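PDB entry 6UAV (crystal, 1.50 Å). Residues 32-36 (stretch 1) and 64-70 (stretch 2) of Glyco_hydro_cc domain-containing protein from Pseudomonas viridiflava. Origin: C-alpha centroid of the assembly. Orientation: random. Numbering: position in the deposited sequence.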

# COMPACT_ATOMS: atom_id res chain seq x y z
N SER A 32 4.94 -3.32 -8.11
CA SER A 32 5.51 -3.29 -9.48
C SER A 32 4.47 -2.76 -10.43
O SER A 32 3.29 -2.63 -10.08
CB SER A 32 5.99 -4.66 -9.90
OG SER A 32 4.94 -5.30 -10.54
N PRO A 33 4.88 -2.37 -11.66
CA PRO A 33 3.89 -1.75 -12.54
C PRO A 33 2.86 -2.68 -13.19
O PRO A 33 1.90 -2.20 -13.79
CB PRO A 33 4.76 -1.15 -13.64
CG PRO A 33 6.16 -1.19 -13.16
CD PRO A 33 6.25 -2.35 -12.17
N LYS A 34 3.04 -4.01 -13.11
CA LYS A 34 2.10 -4.99 -13.72
C LYS A 34 1.93 -6.18 -12.81
O LYS A 34 2.85 -6.52 -12.04
CB LYS A 34 2.66 -5.44 -15.06
CG LYS A 34 2.47 -4.43 -16.18
CD LYS A 34 3.32 -4.72 -17.34
CE LYS A 34 3.18 -3.68 -18.46
NZ LYS A 34 4.45 -3.62 -19.21
N PRO A 35 0.81 -6.90 -12.95
CA PRO A 35 0.61 -8.11 -12.18
C PRO A 35 1.61 -9.19 -12.59
O PRO A 35 2.28 -9.13 -13.66
CB PRO A 35 -0.79 -8.58 -12.53
CG PRO A 35 -1.44 -7.44 -13.22
CD PRO A 35 -0.34 -6.60 -13.82
N HIS A 36 1.68 -10.21 -11.75
CA HIS A 36 2.50 -11.40 -12.03
C HIS A 36 2.16 -11.97 -13.42
O HIS A 36 0.99 -11.99 -13.81
CB HIS A 36 2.25 -12.48 -10.99
CG HIS A 36 3.28 -13.56 -11.02
ND1 HIS A 36 3.28 -14.55 -11.96
CD2 HIS A 36 4.37 -13.76 -10.24
CE1 HIS A 36 4.32 -15.35 -11.73
NE2 HIS A 36 4.97 -14.92 -10.63
N GLY A 64 7.14 5.17 -20.68
CA GLY A 64 6.40 4.78 -21.89
C GLY A 64 5.63 3.49 -21.68
O GLY A 64 4.41 3.43 -21.95
N GLN A 65 6.27 2.47 -21.14
CA GLN A 65 5.67 1.14 -20.91
C GLN A 65 4.52 1.25 -19.90
O GLN A 65 3.42 0.62 -20.12
CB GLN A 65 6.79 0.23 -20.40
CG GLN A 65 6.36 -1.08 -19.81
CD GLN A 65 7.51 -2.05 -19.58
OE1 GLN A 65 7.40 -3.24 -19.88
NE2 GLN A 65 8.63 -1.56 -19.04
N LEU A 66 4.72 2.06 -18.85
CA LEU A 66 3.63 2.26 -17.88
C LEU A 66 2.46 3.00 -18.52
O LEU A 66 1.32 2.58 -18.29
CB LEU A 66 4.12 2.98 -16.64
CG LEU A 66 3.06 3.32 -15.62
CD1 LEU A 66 2.30 2.11 -15.18
CD2 LEU A 66 3.67 4.10 -14.48
N LYS A 67 2.74 4.06 -19.28
CA LYS A 67 1.65 4.82 -19.91
C LYS A 67 0.84 3.92 -20.83
O LYS A 67 -0.40 3.98 -20.83
CB LYS A 67 2.22 6.00 -20.70
CG LYS A 67 2.67 7.14 -19.83
CD LYS A 67 3.53 8.10 -20.63
CE LYS A 67 4.16 9.15 -19.74
NZ LYS A 67 4.83 10.20 -20.54
N LEU A 68 1.54 3.12 -21.61
CA LEU A 68 0.92 2.23 -22.61
C LEU A 68 -0.03 1.29 -21.84
O LEU A 68 -1.20 1.09 -22.27
CB LEU A 68 2.08 1.51 -23.32
CG LEU A 68 1.75 0.68 -24.55
CD1 LEU A 68 1.20 1.54 -25.67
CD2 LEU A 68 3.02 -0.05 -25.03
N TYR A 69 0.44 0.70 -20.74
CA TYR A 69 -0.38 -0.22 -19.92
C TYR A 69 -1.59 0.52 -19.33
O TYR A 69 -2.75 0.06 -19.48
CB TYR A 69 0.48 -0.87 -18.84
CG TYR A 69 -0.28 -1.72 -17.84
CD1 TYR A 69 -0.80 -2.96 -18.19
CD2 TYR A 69 -0.45 -1.31 -16.54
CE1 TYR A 69 -1.52 -3.73 -17.30
CE2 TYR A 69 -1.14 -2.08 -15.62
CZ TYR A 69 -1.67 -3.30 -15.99
OH TYR A 69 -2.34 -4.10 -15.12
N LEU A 70 -1.37 1.67 -18.69
CA LEU A 70 -2.50 2.37 -18.05
C LEU A 70 -3.53 2.77 -19.11
O LEU A 70 -4.73 2.59 -18.86
CB LEU A 70 -2.02 3.60 -17.29
CG LEU A 70 -1.15 3.35 -16.06
CD1 LEU A 70 -0.61 4.65 -15.48
CD2 LEU A 70 -1.95 2.64 -14.98
O HOH W 1 3.42 -1.91 -21.25

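A loop with no regular secondary structure, Ser32 to His36, lies against one side of a helix that runs through Gly64 to Leu70. The contact is small, 263 Å² counting both sides, and no clear direct hydrogen bond crosses it. Two residues dominate: Lys34 from the loop, with 75 Å² covered, and Tyr69 from the helix, with 73 Å².

Tyr69 is the helix's main offering. It is buried, its CA-to-CB bond points toward the loop, and with chi1 at 174° (t) and chi2 at 73° the ring comes within reach of Pro33, Lys34 and Pro35. Lys34 takes a face: its CG sits 4.0 Å from the centroid of the Tyr69 ring and only 5° off the ring normal, a nearly ideal CH-pi placement. Pro33 and Pro35 approach the same ring obliquely. Pro33 O is 3.6 Å from Tyr69 CE2, and Pro35 CD lies 3.5 Å from Tyr69 OH and 4.2 Å from Tyr69 CZ. A tyrosine suits this position because one rigid, flat group can meet three successive loop residues, while its hydroxyl extends the reach as far as Pro35.

Lys34 shows how a long side chain can serve two chemistries in sequence. Its CA-to-CB bond points sideways to the helix, yet the end of the chain comes nearer. Chi1 is m (-78°), and chi2, chi3 and chi4 are all t, so the chain runs extended from over the ring toward Tyr69 CB. Beyond CG, which sits over the ring centre, Lys34 CE passes 3.9 Å from Tyr69 CB, and the ammonium group continues to Gln65, one helical turn before Tyr69. There Lys34 NZ stands 3.0 Å from Gln65 OE1. A water makes the more definite link: it accepts a hydrogen bond from Lys34 NZ at 2.9 Å and donates one to Gln65 O at 2.8 Å. That carbonyl also receives the helical hydrogen bond from Tyr69 N, at 3.0 Å, so Gln65 O accepts from both the water and Tyr69 N, and the helical bond is kept. Gln65 helps by extension, with chi1 and chi2 both t; its CA-to-CB bond is sideways, but its amide end comes nearer to the loop. An exposed polar residue fits here, where its side-chain oxygen and backbone carbonyl give the charged tip of the lysine polar surroundings.

The remaining packing is looser. Pro33, exposed but with 42 Å² covered, places CB 4.4 Å from CD1 of the buried Leu66, an apolar touch at the closest CA pair, 6.7 Å between Pro33 CA and Leu66 CA. Prolines before and after the lysine bring compact apolar rings and restrict the backbone's phi angles. Within the loop, a weak hydrogen bond runs from Lys34 N to Ser32 OG at 3.4 Å.

The rule to read from this contact is economical: one aromatic ring as a platform, one lysine laid over its face, and a bridging water at the polar end.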